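Local atomic coordinates of oxalate biosynthetic component 1 (Burkholderia thailandensis, PDB entry 5IKY), a protein that makes oxalate in quorum sensing-dependent oxalogenesis, as a bifunctional enzyme that combines serine hydrolase and lyase activities. Residues Val223-Thr228 with Ile275-Thr280; Asp259-Met264 with His297-Gly302. One frame throughout, in Å; residues are numbered along the deposited sequence.

Interaction 1 (Val223-Thr228 with Ile275-Thr280); sequences VVHLHT and ILNLST. With MG (magnesium ion), chain B.
S279 and H227 meet at the C-terminal ends of two neighbouring strands, beside a bound magnesium ion. The CB of S279 lies over the middle of the H227 imidazole, 3.5 Å from the ring centroid and 11° off its normal, a CH-pi contact. With OG anti to the backbone N (chi1 -173°), the hydroxyl hangs over the CE1 side of the same face. NE2 of the same ring binds the magnesium at 2.3 Å. Water 1 joins the site, 2.6 Å from the magnesium and 2.8 Å from S279 OG, which puts S279 in the second shell of the metal; S281 N also bonds OG. E477 also binds the metal, while N253 holds H227 ND1 and should fix the rotation of the ring. H225 stands close by, its CE1 3.5 Å from S279 CB at the ring edge; the amide of N277, hydrogen-bonded to E348, lies over one face of H225 toward the rim.

Behind this site, V223-L226 and I275-L278 run as parallel strands at 21° in the closed beta-barrel expected of the TIM-barrel clan, and the metal sits at the C-terminal mouth as in other enzymes of this fold. The amides of V224 and L226 donate to the carbonyls of I275 and N277, and those of N277 and S279 return to V224 and L226. V223, H225, I275 and N277 share one face, where V223 CG2 rests 3.9 Å from I275 CB. On the other, V224 and L226 pack against helix 206-218, L276 and L278 against helix 257-270, and L226 CB reaches L278 CD2 across the strands.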
loop_
_atom_site.group_PDB
_atom_site.type_symbol
_atom_site.label_atom_id
_atom_site.label_comp_id
_atom_site.label_asym_id
_atom_site.label_seq_id
_atom_site.Cartn_x
_atom_site.Cartn_y
_atom_site.Cartn_z
ATOM N N VAL A 223 -5.944 2.159 10.748
ATOM C CA VAL A 223 -5.587 1.457 11.976
ATOM C C VAL A 223 -5.959 -0.022 11.887
ATOM O O VAL A 223 -6.992 -0.380 11.341
ATOM C CB VAL A 223 -6.281 2.074 13.202
ATOM C CG1 VAL A 223 -5.781 1.427 14.483
ATOM C CG2 VAL A 223 -6.045 3.578 13.242
ATOM N N VAL A 224 -5.123 -0.890 12.437
ATOM C CA VAL A 224 -5.442 -2.311 12.459
ATOM C C VAL A 224 -5.572 -2.797 13.902
ATOM O O VAL A 224 -4.647 -2.785 14.645
ATOM C CB VAL A 224 -4.398 -3.123 11.715
ATOM C CG1 VAL A 224 -4.794 -4.575 11.647
ATOM C CG2 VAL A 224 -4.192 -2.589 10.318
ATOM N N HIS A 225 -6.758 -3.260 14.269
ATOM C CA HIS A 225 -6.974 -3.861 15.585
ATOM C C HIS A 225 -6.554 -5.330 15.564
ATOM O O HIS A 225 -7.198 -6.092 14.844
ATOM C CB HIS A 225 -8.427 -3.872 16.038
ATOM C CG HIS A 225 -8.564 -3.958 17.509
ATOM N ND1 HIS A 225 -7.767 -4.788 18.290
ATOM C CD2 HIS A 225 -9.589 -3.569 18.277
ATOM C CE1 HIS A 225 -8.202 -4.704 19.544
ATOM N NE2 HIS A 225 -9.305 -3.988 19.556
ATOM N N LEU A 226 -5.637 -5.767 16.435
ATOM C CA LEU A 226 -5.296 -7.181 16.362
ATOM C C LEU A 226 -5.642 -8.024 17.600
ATOM O O LEU A 226 -5.547 -7.561 18.739
ATOM C CB LEU A 226 -3.824 -7.331 16.019
ATOM C CG LEU A 226 -3.406 -6.834 14.637
ATOM C CD1 LEU A 226 -1.916 -7.021 14.456
ATOM C CD2 LEU A 226 -4.181 -7.543 13.530
ATOM N N HIS A 227 -6.040 -9.272 17.338
ATOM C CA HIS A 227 -6.131 -10.334 18.345
ATOM C C HIS A 227 -5.316 -11.552 17.887
ATOM O O HIS A 227 -4.945 -11.660 16.713
ATOM C CB HIS A 227 -7.576 -10.791 18.570
ATOM C CG HIS A 227 -8.456 -9.787 19.245
ATOM N ND1 HIS A 227 -9.058 -10.031 20.461
ATOM C CD2 HIS A 227 -8.875 -8.560 18.857
ATOM C CE1 HIS A 227 -9.795 -8.988 20.803
ATOM N NE2 HIS A 227 -9.699 -8.081 19.847
ATOM N N THR A 228 -5.064 -12.480 18.804
ATOM C CA THR A 228 -4.494 -13.776 18.442
ATOM C C THR A 228 -5.302 -14.906 19.081
ATOM O O THR A 228 -6.063 -14.680 20.021
ATOM C CB THR A 228 -3.014 -13.898 18.860
ATOM O OG1 THR A 228 -2.866 -13.527 20.235
ATOM C CG2 THR A 228 -2.140 -12.998 17.999
ATOM N N ILE A 275 -0.999 2.170 11.622
ATOM C CA ILE A 275 -1.146 2.284 13.064
ATOM C C ILE A 275 -1.608 0.941 13.611
ATOM O O ILE A 275 -2.667 0.438 13.240
ATOM C CB ILE A 275 -2.131 3.403 13.448
ATOM C CG1 ILE A 275 -1.563 4.759 13.028
ATOM C CG2 ILE A 275 -2.412 3.391 14.945
ATOM C CD1 ILE A 275 -2.534 5.911 13.181
ATOM N N LEU A 276 -0.793 0.357 14.481
ATOM C CA LEU A 276 -1.049 -0.983 14.988
ATOM C C LEU A 276 -1.651 -0.923 16.382
ATOM O O LEU A 276 -1.115 -0.273 17.285
ATOM C CB LEU A 276 0.241 -1.806 14.989
ATOM C CG LEU A 276 0.927 -1.854 13.620
ATOM C CD1 LEU A 276 2.236 -2.633 13.669
ATOM C CD2 LEU A 276 -0.011 -2.437 12.573
ATOM N N ASN A 277 -2.775 -1.608 16.542
ATOM C CA ASN A 277 -3.537 -1.590 17.782
ATOM C C ASN A 277 -3.722 -3.013 18.298
ATOM O O ASN A 277 -4.427 -3.816 17.686
ATOM C CB ASN A 277 -4.883 -0.893 17.547
ATOM C CG ASN A 277 -5.744 -0.822 18.793
ATOM O OD1 ASN A 277 -5.366 -1.300 19.863
ATOM N ND2 ASN A 277 -6.912 -0.200 18.661
ATOM N N LEU A 278 -3.075 -3.328 19.417
ATOM C CA LEU A 278 -3.131 -4.680 19.967
ATOM C C LEU A 278 -4.142 -4.787 21.100
ATOM O O LEU A 278 -4.230 -3.913 21.962
ATOM C CB LEU A 278 -1.754 -5.128 20.462
ATOM C CG LEU A 278 -0.579 -5.017 19.490
ATOM C CD1 LEU A 278 0.606 -5.809 20.018
ATOM C CD2 LEU A 278 -0.960 -5.473 18.088
ATOM N N SER A 279 -4.907 -5.871 21.088
ATOM C CA SER A 279 -5.882 -6.133 22.134
ATOM C C SER A 279 -5.194 -6.591 23.416
ATOM O O SER A 279 -4.247 -7.373 23.373
ATOM C CB SER A 279 -6.886 -7.188 21.667
ATOM O OG SER A 279 -7.930 -7.350 22.605
ATOM N N THR A 280 -5.663 -6.091 24.553
ATOM C CA THR A 280 -5.171 -6.552 25.846
ATOM C C THR A 280 -6.275 -7.336 26.539
ATOM O O THR A 280 -6.157 -7.708 27.706
ATOM C CB THR A 280 -4.713 -5.385 26.742
ATOM O OG1 THR A 280 -5.832 -4.541 27.041
ATOM C CG2 THR A 280 -3.637 -4.565 26.044
HETATM MG MG MG B . -11.120 -6.352 20.279
HETATM O O HOH W 1 -10.213 -5.808 22.631
#

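Interaction 2 (Asp259-Met264 with His297-Gly302); sequences DYDRIM and HLKRYG
M264 and Y301 form the tight centre of this contact, where helix 257-270 of the TIM-barrel-like domain meets the loop leading from helix 293-296 to strand 310-313. The CB of M264 sits over one face of the Y301 ring, displaced toward the CG side, 3.6 Å from the centroid and 18° off the normal: a CH-pi contact. The thioether chain, bent at both its second and third torsions, curls over the same ring and brings SD to 5.0 Å from the centroid, a Met-aromatic contact of oblique geometry. K299 CG lies over the opposite face, so the phenol is sandwiched between helix and loop. Its hydroxyl, beside Y260 CB, donates to H297 O within its own loop, at a separation too short to be taken literally.

H297 brings the loop against Y260 on the same helix. The imidazole lies alongside the Y260 phenol, both reaching in one direction, with H297 CD2 3.6 Å from Y260 CE2 and the ring planes at 39°, an oblique pair. L298 CD2 lies over one face of the imidazole, whose NE2 has S279 O as its partner outside the loop. Y260 and M264 also press on L278, at the barrel wall.

The looser flank is polar and partly exposed. Here the straight K299 chain comes in across the D261 side chain and places NZ 3.0 Å from OD1, a single salt bridge. NZ arrives on the syn side of the carboxylate, 21° out of its plane. D261 OD1 also lies at the edge of the Y301 ring, and water 2 links the two, donating to Y301 OH at 2.8 Å and, weakly, to D261 OD1 at 3.3 Å.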
loop_
_atom_site.group_PDB
_atom_site.type_symbol
_atom_site.label_atom_id
_atom_site.label_comp_id
_atom_site.label_asym_id
_atom_site.label_seq_id
_atom_site.Cartn_x
_atom_site.Cartn_y
_atom_site.Cartn_z
ATOM N N ASP A 259 3.159 -15.589 18.038
ATOM C CA ASP A 259 2.453 -15.040 16.884
ATOM C C ASP A 259 2.803 -13.569 16.672
ATOM O O ASP A 259 3.085 -13.152 15.549
ATOM C CB ASP A 259 0.941 -15.204 17.039
ATOM C CG ASP A 259 0.470 -16.609 16.710
ATOM O OD1 ASP A 259 1.253 -17.375 16.106
ATOM O OD2 ASP A 259 -0.687 -16.943 17.048
ATOM N N TYR A 260 2.800 -12.790 17.750
ATOM C CA TYR A 260 3.122 -11.371 17.648
ATOM C C TYR A 260 4.595 -11.152 17.318
ATOM O O TYR A 260 4.951 -10.157 16.685
ATOM C CB TYR A 260 2.753 -10.635 18.939
ATOM C CG TYR A 260 1.284 -10.288 19.034
ATOM C CD1 TYR A 260 0.679 -9.490 18.071
ATOM C CD2 TYR A 260 0.503 -10.752 20.086
ATOM C CE1 TYR A 260 -0.662 -9.166 18.145
ATOM C CE2 TYR A 260 -0.844 -10.428 20.171
ATOM C CZ TYR A 260 -1.419 -9.637 19.196
ATOM O OH TYR A 260 -2.754 -9.313 19.271
ATOM N N ASP A 261 5.446 -12.084 17.736
ATOM C CA ASP A 261 6.865 -12.027 17.396
ATOM C C ASP A 261 7.063 -12.177 15.891
ATOM O O ASP A 261 8.096 -11.779 15.352
ATOM C CB ASP A 261 7.657 -13.109 18.135
ATOM C CG ASP A 261 7.880 -12.779 19.598
ATOM O OD1 ASP A 261 7.714 -11.599 19.978
ATOM O OD2 ASP A 261 8.233 -13.698 20.367
ATOM N N ARG A 262 6.070 -12.758 15.224
ATOM C CA ARG A 262 6.101 -12.919 13.773
ATOM C C ARG A 262 5.288 -11.827 13.080
ATOM O O ARG A 262 5.758 -11.202 12.129
ATOM C CB ARG A 262 5.575 -14.302 13.376
ATOM N N ILE A 263 4.073 -11.599 13.568
ATOM C CA ILE A 263 3.166 -10.616 12.977
ATOM C C ILE A 263 3.737 -9.196 12.951
ATOM O O ILE A 263 3.762 -8.549 11.901
ATOM C CB ILE A 263 1.818 -10.585 13.729
ATOM C CG1 ILE A 263 1.060 -11.897 13.523
ATOM C CG2 ILE A 263 0.972 -9.406 13.268
ATOM C CD1 ILE A 263 -0.190 -12.012 14.363
ATOM N N MET A 264 4.196 -8.717 14.102
ATOM C CA MET A 264 4.616 -7.323 14.233
ATOM C C MET A 264 5.812 -6.932 13.355
ATOM O O MET A 264 5.736 -5.929 12.645
ATOM C CB MET A 264 4.910 -7.000 15.703
ATOM C CG MET A 264 3.682 -7.085 16.593
ATOM S SD MET A 264 2.452 -5.854 16.136
ATOM C CE MET A 264 3.321 -4.359 16.595
ATOM N N HIS A 297 2.886 -8.596 25.245
ATOM C CA HIS A 297 3.046 -8.378 23.809
ATOM C C HIS A 297 3.293 -6.907 23.478
ATOM O O HIS A 297 3.567 -6.558 22.330
ATOM C CB HIS A 297 1.825 -8.898 23.041
ATOM C CG HIS A 297 0.520 -8.304 23.477
ATOM N ND1 HIS A 297 0.218 -8.034 24.795
ATOM C CD2 HIS A 297 -0.582 -7.965 22.764
ATOM C CE1 HIS A 297 -1.004 -7.537 24.873
ATOM N NE2 HIS A 297 -1.512 -7.485 23.655
ATOM N N LEU A 298 3.207 -6.049 24.487
ATOM C CA LEU A 298 3.454 -4.628 24.291
ATOM C C LEU A 298 4.925 -4.311 24.527
ATOM O O LEU A 298 5.327 -3.912 25.619
ATOM C CB LEU A 298 2.564 -3.801 25.214
ATOM C CG LEU A 298 1.080 -4.147 25.077
ATOM C CD1 LEU A 298 0.266 -3.388 26.099
ATOM C CD2 LEU A 298 0.574 -3.865 23.673
ATOM N N LYS A 299 5.723 -4.512 23.486
ATOM C CA LYS A 299 7.162 -4.315 23.557
ATOM C C LYS A 299 7.682 -3.765 22.238
ATOM O O LYS A 299 6.910 -3.490 21.321
ATOM C CB LYS A 299 7.866 -5.631 23.890
ATOM C CG LYS A 299 7.580 -6.734 22.887
ATOM C CD LYS A 299 8.382 -7.986 23.180
ATOM C CE LYS A 299 8.175 -9.023 22.085
ATOM N NZ LYS A 299 9.013 -10.232 22.290
ATOM N N ARG A 300 8.996 -3.609 22.143
ATOM C CA ARG A 300 9.612 -3.143 20.908
ATOM C C ARG A 300 9.891 -4.322 19.978
ATOM O O ARG A 300 10.455 -5.333 20.400
ATOM C CB ARG A 300 10.894 -2.368 21.217
ATOM C CG ARG A 300 10.638 -1.055 21.943
ATOM C CD ARG A 300 11.913 -0.443 22.501
ATOM N NE ARG A 300 11.683 0.912 22.994
ATOM C CZ ARG A 300 11.233 1.202 24.212
ATOM N NH1 ARG A 300 10.961 0.227 25.069
ATOM N NH2 ARG A 300 11.051 2.466 24.572
ATOM N N TYR A 301 9.479 -4.189 18.718
ATOM C CA TYR A 301 9.626 -5.263 17.734
ATOM C C TYR A 301 10.578 -4.900 16.599
ATOM O O TYR A 301 10.701 -3.733 16.226
ATOM C CB TYR A 301 8.266 -5.637 17.137
ATOM C CG TYR A 301 7.305 -6.298 18.101
ATOM C CD1 TYR A 301 7.310 -7.675 18.282
ATOM C CD2 TYR A 301 6.378 -5.545 18.815
ATOM C CE1 TYR A 301 6.428 -8.285 19.155
ATOM C CE2 TYR A 301 5.491 -6.144 19.689
ATOM C CZ TYR A 301 5.520 -7.514 19.856
ATOM O OH TYR A 301 4.637 -8.112 20.727
ATOM N N GLY A 302 11.237 -5.914 16.048
ATOM C CA GLY A 302 12.067 -5.749 14.868
ATOM C C GLY A 302 13.369 -5.007 15.101
ATOM O O GLY A 302 13.683 -4.607 16.224
HETATM O O HOH W 2 4.871 -10.827 21.549
#

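Interactions 1 and 2 are successive layers of one domain, with centres 11 Å apart and segments that alternate along the chain. Interaction 1 is wholly buried barrel wall, built on backbone hydrogen bonds and ending at a metal site; interaction 2 is the outer layer, joined mainly by side chains, aromatic and sulfur-containing within and charged toward solvent. M264 CE of helix 257-270 packs 3.6 Å from L276 CD1 of the strand that follows it, and Y260 CE2 touches T228 CG2 beyond strand 223-226. A polar link also joins the layers, a probable hydrogen bond of 2.8 Å between H297 NE2 and S279 O.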